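Local coordinates for protein transcriptional regulator (Streptococcus thermophilus LMD-9, PDB 5JUF) that probably acts as a peptide-responsive, RNPP-type transcriptional activator of streptococcal competence, pairing a helix-turn-helix DNA-binding domain with a tetratricopeptide-repeat domain, at residues D5-R10 with E65-D70; V251-Y256 with A268-K273. One frame throughout, in Å; residues are numbered along the deposited sequence.

In the fold
The two contacts lie at opposite ends of an almost wholly helical chain, here in its peptide-free form. Contact 1 (5-10 with 65-70) belongs to the helix-turn-helix part and ties the first helix, 3-17, to the turn that follows helix 63-67. Contact 2 (251-256 with 268-273) lies in the tetratricopeptide part, where consecutive helices 246-260 and 264-280 run antiparallel. Their centres are 57 Å apart and their nearest atoms about 43 Å, so neither touches the other. One spans 54 intervening residues and is held largely by the R10-D70 salt bridge and the hydrogen bonds around it; the other spans 11 and rests on close helix packing with a water at its margin.

Contact 1 (D5-R10 with E65-D70); sequences DSIGLR and ELLDQD
R10 lays its guanidinium over the CB of D68 and meets D70 tip to tip. The chain leaves helix 3-17 with CG anti to the backbone N (chi1 -152°) and bends at chi3, which carries the group back along its own helix: the carbonyl O of S6 lies over one face and D68 CB over the opposite one. Two acceptors sit at the edge, near the guanidinium plane. R10 NH2 reaches D70 OD2 at 2.7 Å in a salt bridge, with an N-H...O angle of 162°, and gives a second bond, 3.0 Å long, to the carbonyl O of L66. NH1 adds only a weak bond to the same D70 oxygen. D70 OD2 is met by R10 NH2 on its anti side, well out of the carboxylate plane, while S6 OG donates to its syn lone pair at 2.9 Å. Held by these two donors, the carboxylate should be restricted, and the negative charge of D68, its OD2 4.5 Å from R10 NH1, may add long-range attraction. I7 and L67 lie side by side, I7 CD1 being 3.8 Å from L67 CD2, and the I7 and D70 side chains pass each other in opposite directions, I7 CG1 near D70 OD2. A type II' turn from L67 to D70, with D68 at positive phi (51°), swings D70 back to the first helix just after helix 63-67 ends. L66 and L67 also pack on L52, so the contact joins helix 3-17 to the end of helix 63-67 and the turn after it, against helix 49-59.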
loop_
_atom_site.group_PDB
_atom_site.type_symbol
_atom_site.label_atom_id
_atom_site.label_comp_id
_atom_site.label_asym_id
_atom_site.label_seq_id
_atom_site.Cartn_x
_atom_site.Cartn_y
_atom_site.Cartn_z
ATOM N N ASP A 5 -0.084 1.266 27.111
ATOM C CA ASP A 5 0.830 1.325 28.252
ATOM C C ASP A 5 0.851 0.014 29.035
ATOM O O ASP A 5 1.906 -0.418 29.507
ATOM C CB ASP A 5 0.433 2.458 29.207
ATOM C CG ASP A 5 0.491 3.833 28.569
ATOM O OD1 ASP A 5 1.329 4.060 27.680
ATOM O OD2 ASP A 5 -0.304 4.700 28.984
ATOM N N SER A 6 -0.319 -0.600 29.237
ATOM C CA SER A 6 -0.409 -1.766 30.115
ATOM C C SER A 6 0.304 -2.968 29.503
ATOM O O SER A 6 1.114 -3.635 30.162
ATOM C CB SER A 6 -1.884 -2.083 30.387
ATOM O OG SER A 6 -2.022 -3.236 31.194
ATOM N N ILE A 7 0.013 -3.248 28.238
ATOM C CA ILE A 7 0.665 -4.341 27.521
ATOM C C ILE A 7 2.157 -4.081 27.369
ATOM O O ILE A 7 2.980 -4.985 27.568
ATOM C CB ILE A 7 -0.021 -4.528 26.159
ATOM C CG1 ILE A 7 -1.435 -5.082 26.372
ATOM C CG2 ILE A 7 0.797 -5.408 25.237
ATOM C CD1 ILE A 7 -2.285 -4.980 25.116
ATOM N N GLY A 8 2.529 -2.854 26.994
ATOM C CA GLY A 8 3.943 -2.542 26.834
ATOM C C GLY A 8 4.732 -2.753 28.113
ATOM O O GLY A 8 5.823 -3.330 28.094
ATOM N N LEU A 9 4.181 -2.304 29.241
ATOM C CA LEU A 9 4.859 -2.483 30.518
ATOM C C LEU A 9 5.020 -3.957 30.862
ATOM O O LEU A 9 6.066 -4.370 31.378
ATOM C CB LEU A 9 4.095 -1.758 31.627
ATOM C CG LEU A 9 4.789 -1.856 32.988
ATOM C CD1 LEU A 9 6.185 -1.231 32.932
ATOM C CD2 LEU A 9 3.953 -1.218 34.089
ATOM N N ARG A 10 3.988 -4.762 30.595
ATOM C CA ARG A 10 4.049 -6.199 30.856
ATOM C C ARG A 10 5.150 -6.865 30.037
ATOM O O ARG A 10 5.902 -7.707 30.550
ATOM C CB ARG A 10 2.688 -6.816 30.526
ATOM C CG ARG A 10 2.304 -8.052 31.287
ATOM C CD ARG A 10 0.811 -8.378 31.076
ATOM N NE ARG A 10 -0.073 -7.471 31.801
ATOM C CZ ARG A 10 -1.003 -6.689 31.259
ATOM N NH1 ARG A 10 -1.724 -5.903 32.041
ATOM N NH2 ARG A 10 -1.224 -6.679 29.951
ATOM N N GLU A 65 -1.126 -14.672 28.880
ATOM C CA GLU A 65 -0.337 -14.109 29.969
ATOM C C GLU A 65 0.039 -12.663 29.682
ATOM O O GLU A 65 -0.092 -11.794 30.550
ATOM C CB GLU A 65 0.919 -14.949 30.194
ATOM C CG GLU A 65 0.640 -16.313 30.794
ATOM C CD GLU A 65 1.878 -17.184 30.851
ATOM O OE1 GLU A 65 2.424 -17.508 29.780
ATOM O OE2 GLU A 65 2.312 -17.536 31.965
ATOM N N LEU A 66 0.513 -12.383 28.465
ATOM C CA LEU A 66 0.911 -11.019 28.143
ATOM C C LEU A 66 -0.275 -10.067 28.112
ATOM O O LEU A 66 -0.088 -8.856 28.266
ATOM C CB LEU A 66 1.654 -10.974 26.800
ATOM C CG LEU A 66 3.006 -11.699 26.713
ATOM C CD1 LEU A 66 3.713 -11.373 25.396
ATOM C CD2 LEU A 66 3.890 -11.340 27.894
ATOM N N LEU A 67 -1.482 -10.577 27.899
ATOM C CA LEU A 67 -2.657 -9.718 27.853
ATOM C C LEU A 67 -3.297 -9.528 29.217
ATOM O O LEU A 67 -3.859 -8.459 29.482
ATOM C CB LEU A 67 -3.686 -10.294 26.874
ATOM C CG LEU A 67 -3.219 -10.142 25.421
ATOM C CD1 LEU A 67 -4.193 -10.761 24.455
ATOM C CD2 LEU A 67 -2.996 -8.677 25.095
ATOM N N ASP A 68 -3.194 -10.529 30.092
ATOM C CA ASP A 68 -3.949 -10.558 31.337
ATOM C C ASP A 68 -5.417 -10.323 31.013
ATOM O O ASP A 68 -6.014 -11.090 30.252
ATOM C CB ASP A 68 -3.418 -9.519 32.329
ATOM C CG ASP A 68 -3.790 -9.835 33.773
ATOM O OD1 ASP A 68 -4.734 -10.631 34.007
ATOM O OD2 ASP A 68 -3.124 -9.282 34.675
ATOM N N GLN A 69 -5.996 -9.248 31.547
ATOM C CA GLN A 69 -7.387 -8.901 31.276
ATOM C C GLN A 69 -7.538 -7.878 30.161
ATOM O O GLN A 69 -8.656 -7.429 29.903
ATOM C CB GLN A 69 -8.064 -8.376 32.546
ATOM C CG GLN A 69 -8.175 -9.411 33.654
ATOM C CD GLN A 69 -8.952 -10.643 33.224
ATOM O OE1 GLN A 69 -8.366 -11.659 32.849
ATOM N NE2 GLN A 69 -10.277 -10.556 33.274
ATOM N N ASP A 70 -6.448 -7.494 29.506
ATOM C CA ASP A 70 -6.531 -6.562 28.393
ATOM C C ASP A 70 -7.098 -7.253 27.158
ATOM O O ASP A 70 -6.853 -8.437 26.908
ATOM C CB ASP A 70 -5.155 -5.971 28.080
ATOM C CG ASP A 70 -4.612 -5.117 29.213
ATOM O OD1 ASP A 70 -5.420 -4.489 29.934
ATOM O OD2 ASP A 70 -3.375 -5.081 29.392
#

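Contact 2 (V251-Y256 with A268-K273); sequences VLKAKY and AENYDK
N270 faces helix 246-260 and fits its CB against A254 CB at 3.7 Å. Its amide crosses the aliphatic base of K253, where N270 OD1 lies 3.3 Å from K253 CG. N270 ND2 bonds to the carbonyl O of E266, one turn back in its own helix, and also donates to a water at 3.1 Å. K253, bent at chi2 (64°) and chi4, brings its NZ to the same water, which accepts at 2.8 Å. Y271 follows, its ring slanting across the other flank: Y271 CD2 rests 3.7 Å from A254 CB, and Y271 CE1 lies 4.0 Å from V251 CG1. The unusual chi1 of -98° sends the hydroxyl past V251 toward K255, with Y271 OH 3.6 Å from K255 NZ; Y271 OH is hydrogen-bonded to D297 and K255 NZ forms a salt bridge with it. V251 and Y271 also touch I290 of helix 284-296. The axes of the two segments approach to 7.7 Å at 172°, an antiparallel pairing of consecutive helices consistent with a tetratricopeptide-type array. A254, with only a methyl, suits this close approach; the direct contacts are van der Waals, with polar links at the borders running through one water and D297.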
loop_
_atom_site.group_PDB
_atom_site.type_symbol
_atom_site.label_atom_id
_atom_site.label_comp_id
_atom_site.label_asym_id
_atom_site.label_seq_id
_atom_site.Cartn_x
_atom_site.Cartn_y
_atom_site.Cartn_z
ATOM N N VAL A 251 -4.560 2.839 -22.389
ATOM C CA VAL A 251 -3.619 3.945 -22.553
ATOM C C VAL A 251 -2.198 3.504 -22.197
ATOM O O VAL A 251 -1.232 3.950 -22.824
ATOM C CB VAL A 251 -4.078 5.162 -21.726
ATOM C CG1 VAL A 251 -3.022 6.263 -21.746
ATOM C CG2 VAL A 251 -5.422 5.706 -22.270
ATOM N N LEU A 252 -2.033 2.610 -21.213
ATOM C CA LEU A 252 -0.689 2.099 -20.932
ATOM C C LEU A 252 -0.131 1.328 -22.120
ATOM O O LEU A 252 1.049 1.460 -22.457
ATOM C CB LEU A 252 -0.687 1.204 -19.694
ATOM C CG LEU A 252 -0.924 1.877 -18.344
ATOM C CD1 LEU A 252 -0.909 0.824 -17.227
ATOM C CD2 LEU A 252 0.090 2.987 -18.072
ATOM N N LYS A 253 -0.960 0.498 -22.758
ATOM C CA LYS A 253 -0.476 -0.237 -23.919
ATOM C C LYS A 253 -0.105 0.713 -25.048
ATOM O O LYS A 253 0.854 0.457 -25.786
ATOM C CB LYS A 253 -1.529 -1.248 -24.374
ATOM C CG LYS A 253 -1.063 -2.152 -25.510
ATOM C CD LYS A 253 0.100 -3.040 -25.075
ATOM C CE LYS A 253 0.655 -3.852 -26.247
ATOM N NZ LYS A 253 -0.360 -4.763 -26.843
ATOM N N ALA A 254 -0.834 1.821 -25.184
ATOM C CA ALA A 254 -0.498 2.818 -26.196
ATOM C C ALA A 254 0.868 3.435 -25.923
ATOM O O ALA A 254 1.690 3.562 -26.832
ATOM C CB ALA A 254 -1.578 3.902 -26.249
ATOM N N LYS A 255 1.121 3.841 -24.672
ATOM C CA LYS A 255 2.438 4.370 -24.316
ATOM C C LYS A 255 3.540 3.379 -24.667
ATOM O O LYS A 255 4.579 3.762 -25.222
ATOM C CB LYS A 255 2.501 4.707 -22.823
ATOM C CG LYS A 255 1.516 5.761 -22.319
ATOM C CD LYS A 255 1.852 7.150 -22.839
ATOM C CE LYS A 255 1.097 8.231 -22.060
ATOM N NZ LYS A 255 1.290 9.580 -22.677
ATOM N N TYR A 256 3.331 2.097 -24.348
ATOM C CA TYR A 256 4.319 1.073 -24.674
ATOM C C TYR A 256 4.584 1.022 -26.172
ATOM O O TYR A 256 5.739 1.018 -26.607
ATOM C CB TYR A 256 3.847 -0.290 -24.156
ATOM C CG TYR A 256 4.685 -1.460 -24.628
ATOM C CD1 TYR A 256 5.831 -1.853 -23.935
ATOM C CD2 TYR A 256 4.324 -2.181 -25.763
ATOM C CE1 TYR A 256 6.591 -2.929 -24.374
ATOM C CE2 TYR A 256 5.075 -3.251 -26.206
ATOM C CZ TYR A 256 6.205 -3.620 -25.511
ATOM O OH TYR A 256 6.943 -4.689 -25.960
ATOM N N ALA A 268 -1.993 4.546 -31.627
ATOM C CA ALA A 268 -3.266 5.203 -31.914
ATOM C C ALA A 268 -4.434 4.250 -31.709
ATOM O O ALA A 268 -5.471 4.637 -31.157
ATOM C CB ALA A 268 -3.266 5.741 -33.343
ATOM N N GLU A 269 -4.281 2.999 -32.155
ATOM C CA GLU A 269 -5.343 2.010 -32.011
ATOM C C GLU A 269 -5.656 1.727 -30.544
ATOM O O GLU A 269 -6.824 1.556 -30.176
ATOM C CB GLU A 269 -4.951 0.724 -32.735
ATOM C CG GLU A 269 -5.992 -0.377 -32.673
ATOM C CD GLU A 269 -7.335 0.046 -33.248
ATOM O OE1 GLU A 269 -8.370 -0.490 -32.796
ATOM O OE2 GLU A 269 -7.364 0.915 -34.147
ATOM N N ASN A 270 -4.626 1.657 -29.692
ATOM C CA ASN A 270 -4.880 1.452 -28.266
ATOM C C ASN A 270 -5.533 2.676 -27.628
ATOM O O ASN A 270 -6.413 2.534 -26.775
ATOM C CB ASN A 270 -3.587 1.088 -27.538
ATOM C CG ASN A 270 -3.231 -0.375 -27.701
ATOM O OD1 ASN A 270 -3.842 -1.243 -27.077
ATOM N ND2 ASN A 270 -2.254 -0.659 -28.554
ATOM N N TYR A 271 -5.129 3.886 -28.031
ATOM C CA TYR A 271 -5.860 5.074 -27.594
ATOM C C TYR A 271 -7.327 5.000 -28.019
ATOM O O TYR A 271 -8.227 5.313 -27.232
ATOM C CB TYR A 271 -5.209 6.343 -28.149
ATOM C CG TYR A 271 -4.267 7.050 -27.177
ATOM C CD1 TYR A 271 -4.752 7.632 -26.011
ATOM C CD2 TYR A 271 -2.901 7.154 -27.447
ATOM C CE1 TYR A 271 -3.907 8.285 -25.122
ATOM C CE2 TYR A 271 -2.044 7.803 -26.557
ATOM C CZ TYR A 271 -2.554 8.368 -25.401
ATOM O OH TYR A 271 -1.711 9.018 -24.515
ATOM N N ASP A 272 -7.588 4.566 -29.252
ATOM C CA ASP A 272 -8.973 4.470 -29.718
ATOM C C ASP A 272 -9.774 3.453 -28.906
ATOM O O ASP A 272 -10.954 3.678 -28.614
ATOM C CB ASP A 272 -9.014 4.119 -31.204
ATOM C CG ASP A 272 -8.570 5.260 -32.086
ATOM O OD1 ASP A 272 -8.501 6.401 -31.592
ATOM O OD2 ASP A 272 -8.298 5.012 -33.284
ATOM N N LYS A 273 -9.160 2.328 -28.529
ATOM C CA LYS A 273 -9.867 1.378 -27.675
ATOM C C LYS A 273 -10.219 2.006 -26.331
ATOM O O LYS A 273 -11.330 1.822 -25.824
ATOM C CB LYS A 273 -9.034 0.109 -27.476
ATOM C CG LYS A 273 -8.885 -0.756 -28.725
ATOM C CD LYS A 273 -7.995 -1.964 -28.438
ATOM C CE LYS A 273 -7.732 -2.784 -29.697
ATOM N NZ LYS A 273 -6.848 -3.957 -29.414
HETATM O O HOH W 1 -1.110 -3.445 -29.187
#